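Local atomic coordinates of paenibacillus xanthan lyase (Paenibacillus, PDB entry 6F2P), a protein that cleaves xanthan as a polysaccharide lyase, most likely by the beta-elimination typical of polysaccharide lyases, and carries several bound calcium ions. Residues 85-89 / 90-94; 257-260 / 261-264. All coordinates share one frame; numbering follows the deposited sequence. Where two conformers were deposited one is given.

Contact 1 (85-94) and contact 2 (257-264) both fall within the family 8 N-terminal alpha-helical domain, yet they are independent: their centres lie 38 Å apart, and their nearest atoms are still about 27 Å from each other. Contact 1 makes the turns between helix 68-85 and helix 95-111, with its centre 52 Å from that of the chain, at the periphery. The centre of contact 2 lies 20 Å from the centre of the chain; its residues run along most of helix 256-267, from just after its start, where three further helices pack against it. They come one after the other in the sequence, so neither encloses the other. None of the calcium ligands lies in either range.

Contact 1 of 2, residues 85-89 / 90-94; sequences TTYGS and SLQGN
Thr85 reaches Gln92 through water: its carbonyl O takes a hydrogen bond from water 1 at 3.1 Å, while the same water accepts one from Gln92 NE2. The Thr85 hydroxyl itself turns back to Ala81 and Leu82 in helix 68-85. Thr86 presents its carbonyl O to the Gln92 side chain, Gln92 CB lying 3.4 Å from Thr86 O, and its hydroxyl bonds Leu82. That carbonyl also accepts from Ser89 N at 3.0 Å, closing a type II turn over residues 86-89. Gln92 CG stands anti to the backbone N (chi1 -177°) and the chain runs on extended, which lays the amide beside the Tyr87 backbone, OE1 3.6 Å from Tyr87 CA.

Three beta turns in succession, 86-89 (type II), 89-92 (type I) and 91-94 (type II), thus fold the link between two helices of the domain. Gly88, with phi at 102°, occupies a backbone shape that would jam a CB against the preceding carbonyl O. Ser89 serves the middle turn twice. Its carbonyl O accepts from Gln92 N at 2.9 Å, the donor standing well above the carbonyl plane. Its OG, anti to the backbone N, accepts from Leu91 N at 3.3 Å and also bonds Thr38 OG1 of helix 28-46. Water 2 accepts from Ser90 N at 3.2 Å and is only weakly held by Gly88 O.

Contact 2 of 2, residues 257-260 / 261-264; sequences NNVY and RWIY
Trp262 lays one face of its indole against the preceding turn of its own helix, over the carbonyl O of Asn258 and the backbone and side chain of Val259. Asn258 O stands 3.0 Å above the indole plane of Trp262, displaced toward the rim. Val259 CA lies 3.9 Å from the centroid of the six-membered ring of Trp262, 26° off its normal, a CH-pi contact. Val259 CG2 adds an apolar touch on the same ring, 3.6 Å from Trp262 CZ3, the two side chains crossing at a slant. With CG anti to the carbonyl carbon (chi1 -67°), the Trp262 ring is directed back along the helix. The indole also stacks with the ring of Phe211.

Underneath runs the i to i+4 bonding of an alpha helix, here helix 256-267 of the alpha-helical domain. Trp262 N donates to Asn258 O at 2.8 Å, and Arg261 N to Asn257 O at 3.2 Å; each donor is tilted about 20° from the carbonyl plane. An alanine at Trp262 would take away the indole, and the likely result is a gap beside Val259 and a Phe211 ring without its stacking partner.

Arg261, bent at chi2 and chi3, turns one face of its guanidinium to Tyr264 CD2, which stands 3.4 Å above the guanidinium plane, over its centre. The Tyr264 hydroxyl bonds Asp314, that of Tyr260 bonds Thr309, and Ile263 packs among helices 229-244, 292-307 and 312-328.

Contact 1 of 2, residues 85-89 / 90-94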
loop_
_atom_site.group_PDB
_atom_site.type_symbol
_atom_site.label_atom_id
_atom_site.label_comp_id
_atom_site.label_asym_id
_atom_site.label_seq_id
_atom_site.Cartn_x
_atom_site.Cartn_y
_atom_site.Cartn_z
ATOM N N THR A 85 20.973 30.890 -32.761
ATOM C CA THR A 85 20.540 29.871 -33.715
ATOM C C THR A 85 19.028 29.772 -33.858
ATOM O O THR A 85 18.528 28.893 -34.550
ATOM C CB THR A 85 21.052 28.482 -33.314
ATOM O OG1 THR A 85 20.557 28.151 -32.014
ATOM C CG2 THR A 85 22.559 28.463 -33.269
ATOM N N THR A 86 18.298 30.660 -33.195
ATOM C CA THR A 86 16.842 30.592 -33.207
ATOM C C THR A 86 16.250 31.316 -34.413
ATOM O O THR A 86 16.407 32.533 -34.577
ATOM C CB THR A 86 16.225 31.146 -31.898
ATOM O OG1 THR A 86 16.576 30.292 -30.806
ATOM C CG2 THR A 86 14.706 31.214 -31.997
ATOM N N TYR A 87 15.577 30.546 -35.255
ATOM C CA TYR A 87 14.846 31.094 -36.378
ATOM C C TYR A 87 13.848 32.121 -35.890
ATOM O O TYR A 87 12.988 31.816 -35.065
ATOM C CB TYR A 87 14.093 29.983 -37.100
ATOM C CG TYR A 87 13.267 30.489 -38.246
ATOM C CD1 TYR A 87 13.870 30.904 -39.423
ATOM C CD2 TYR A 87 11.884 30.568 -38.152
ATOM C CE1 TYR A 87 13.119 31.373 -40.482
ATOM C CE2 TYR A 87 11.122 31.036 -39.211
ATOM C CZ TYR A 87 11.748 31.437 -40.371
ATOM O OH TYR A 87 11.006 31.904 -41.423
ATOM N N GLY A 88 13.965 33.340 -36.404
ATOM C CA GLY A 88 13.031 34.401 -36.079
ATOM C C GLY A 88 13.604 35.374 -35.073
ATOM O O GLY A 88 13.051 36.454 -34.850
ATOM N N SER A 89 14.716 34.989 -34.457
ATOM C CA SER A 89 15.352 35.832 -33.453
ATOM C C SER A 89 16.109 36.978 -34.120
ATOM O O SER A 89 16.833 36.765 -35.104
ATOM C CB SER A 89 16.313 35.004 -32.597
ATOM O OG SER A 89 16.980 35.828 -31.656
ATOM N N SER A 90 15.964 38.187 -33.581
ATOM C CA SER A 90 16.652 39.341 -34.158
ATOM C C SER A 90 18.150 39.235 -33.946
ATOM O O SER A 90 18.914 40.040 -34.463
ATOM C CB SER A 90 16.124 40.666 -33.590
ATOM O OG SER A 90 16.678 40.948 -32.321
ATOM N N LEU A 91 18.563 38.230 -33.184
ATOM C CA LEU A 91 19.972 37.975 -32.937
ATOM C C LEU A 91 20.470 36.771 -33.717
ATOM O O LEU A 91 21.619 36.367 -33.555
ATOM C CB LEU A 91 20.211 37.720 -31.451
ATOM C CG LEU A 91 20.222 38.934 -30.533
ATOM C CD1 LEU A 91 20.197 38.471 -29.087
ATOM C CD2 LEU A 91 21.462 39.764 -30.813
ATOM N N GLN A 92 19.617 36.181 -34.551
ATOM C CA GLN A 92 20.040 34.989 -35.279
ATOM C C GLN A 92 21.174 35.308 -36.240
ATOM O O GLN A 92 21.085 36.241 -37.029
ATOM C CB GLN A 92 18.886 34.343 -36.039
ATOM C CG GLN A 92 19.289 33.050 -36.755
ATOM C CD GLN A 92 18.165 32.480 -37.605
ATOM O OE1 GLN A 92 17.232 33.191 -37.979
ATOM N NE2 GLN A 92 18.246 31.188 -37.906
ATOM N N GLY A 93 22.253 34.544 -36.144
ATOM C CA GLY A 93 23.364 34.682 -37.061
ATOM C C GLY A 93 24.280 35.857 -36.767
ATOM O O GLY A 93 25.246 36.089 -37.500
ATOM N N ASN A 94 23.982 36.591 -35.698
ATOM C CA ASN A 94 24.791 37.741 -35.302
ATOM C C ASN A 94 26.269 37.384 -35.109
ATOM O O ASN A 94 26.612 36.546 -34.274
ATOM C CB ASN A 94 24.228 38.340 -34.022
ATOM C CG ASN A 94 24.857 39.668 -33.676
ATOM O OD1 ASN A 94 26.054 39.751 -33.373
ATOM N ND2 ASN A 94 24.045 40.719 -33.692
HETATM O O HOH W 1 19.924 29.293 -37.317
HETATM O O HOH W 2 13.186 38.408 -31.981
#

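Contact 2 of 2, residues 257-260 / 261-264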
loop_
_atom_site.group_PDB
_atom_site.type_symbol
_atom_site.label_atom_id
_atom_site.label_comp_id
_atom_site.label_asym_id
_atom_site.label_seq_id
_atom_site.Cartn_x
_atom_site.Cartn_y
_atom_site.Cartn_z
ATOM N N ASN A 257 9.327 -0.618 -22.228
ATOM C CA ASN A 257 7.879 -0.558 -22.310
ATOM C C ASN A 257 7.245 -0.189 -20.953
ATOM O O ASN A 257 6.105 0.277 -20.897
ATOM C CB ASN A 257 7.328 -1.858 -22.914
ATOM C CG ASN A 257 7.945 -2.176 -24.291
ATOM O OD1 ASN A 257 7.900 -1.359 -25.221
ATOM N ND2 ASN A 257 8.538 -3.364 -24.412
ATOM N N ASN A 258 8.009 -0.359 -19.873
ATOM C CA ASN A 258 7.599 0.087 -18.543
ATOM C C ASN A 258 7.433 1.602 -18.485
ATOM O O ASN A 258 6.566 2.125 -17.765
ATOM C CB ASN A 258 8.614 -0.351 -17.484
ATOM C CG ASN A 258 8.767 -1.858 -17.409
ATOM O OD1 ASN A 258 7.976 -2.600 -17.991
ATOM N ND2 ASN A 258 9.777 -2.318 -16.673
ATOM N N VAL A 259 8.263 2.303 -19.254
ATOM C CA VAL A 259 8.213 3.760 -19.302
ATOM C C VAL A 259 6.870 4.225 -19.858
ATOM O O VAL A 259 6.341 5.245 -19.440
ATOM C CB VAL A 259 9.376 4.346 -20.135
ATOM C CG1 VAL A 259 9.293 5.863 -20.197
ATOM C CG2 VAL A 259 10.708 3.907 -19.555
ATOM N N TYR A 260 6.306 3.469 -20.791
ATOM C CA TYR A 260 4.992 3.820 -21.318
ATOM C C TYR A 260 3.913 3.529 -20.277
ATOM O O TYR A 260 2.992 4.319 -20.098
ATOM C CB TYR A 260 4.722 3.117 -22.650
ATOM C CG TYR A 260 5.766 3.470 -23.681
ATOM C CD1 TYR A 260 5.635 4.602 -24.469
ATOM C CD2 TYR A 260 6.911 2.696 -23.830
ATOM C CE1 TYR A 260 6.608 4.945 -25.388
ATOM C CE2 TYR A 260 7.888 3.033 -24.746
ATOM C CZ TYR A 260 7.728 4.154 -25.525
ATOM O OH TYR A 260 8.691 4.490 -26.446
ATOM N N ARG A 261 4.058 2.412 -19.571
ATOM C CA ARG A 261 3.129 2.066 -18.512
ATOM C C ARG A 261 3.117 3.132 -17.416
ATOM O O ARG A 261 2.045 3.429 -16.852
ATOM C CB ARG A 261 3.458 0.694 -17.902
ATOM C CG ARG A 261 3.435 -0.492 -18.870
ATOM C CD ARG A 261 2.315 -0.412 -19.900
ATOM N NE ARG A 261 0.979 -0.399 -19.303
ATOM C CZ ARG A 261 -0.150 -0.317 -20.004
ATOM N NH1 ARG A 261 -0.106 -0.253 -21.330
ATOM N NH2 ARG A 261 -1.323 -0.299 -19.378
ATOM N N TRP A 262 4.296 3.694 -17.119
ATOM C CA TRP A 262 4.434 4.708 -16.060
ATOM C C TRP A 262 3.423 5.830 -16.231
ATOM O O TRP A 262 2.857 6.321 -15.255
ATOM C CB TRP A 262 5.839 5.313 -16.019
ATOM C CG TRP A 262 6.920 4.355 -15.590
ATOM C CD1 TRP A 262 6.753 3.141 -14.984
ATOM C CD2 TRP A 262 8.339 4.534 -15.748
ATOM N NE1 TRP A 262 7.979 2.559 -14.748
ATOM C CE2 TRP A 262 8.966 3.392 -15.210
ATOM C CE3 TRP A 262 9.135 5.544 -16.295
ATOM C CZ2 TRP A 262 10.354 3.235 -15.203
ATOM C CZ3 TRP A 262 10.516 5.388 -16.280
ATOM C CH2 TRP A 262 11.108 4.244 -15.740
ATOM N N ILE A 263 3.192 6.222 -17.480
ATOM C CA ILE A 263 2.194 7.236 -17.786
ATOM C C ILE A 263 0.802 6.833 -17.295
ATOM O O ILE A 263 0.148 7.600 -16.591
ATOM C CB ILE A 263 2.151 7.531 -19.286
ATOM C CG1 ILE A 263 3.543 7.948 -19.783
ATOM C CG2 ILE A 263 1.117 8.592 -19.592
ATOM C CD1 ILE A 263 4.189 9.050 -18.964
ATOM N N TYR A 264 0.352 5.626 -17.641
ATOM C CA TYR A 264 -0.976 5.181 -17.211
ATOM C C TYR A 264 -1.039 4.975 -15.704
ATOM O O TYR A 264 -2.048 5.276 -15.075
ATOM C CB TYR A 264 -1.386 3.880 -17.895
ATOM C CG TYR A 264 -1.457 3.947 -19.393
ATOM C CD1 TYR A 264 -2.309 4.834 -20.028
ATOM C CD2 TYR A 264 -0.690 3.095 -20.178
ATOM C CE1 TYR A 264 -2.382 4.890 -21.404
ATOM C CE2 TYR A 264 -0.756 3.138 -21.553
ATOM C CZ TYR A 264 -1.604 4.037 -22.164
ATOM O OH TYR A 264 -1.668 4.084 -23.539
#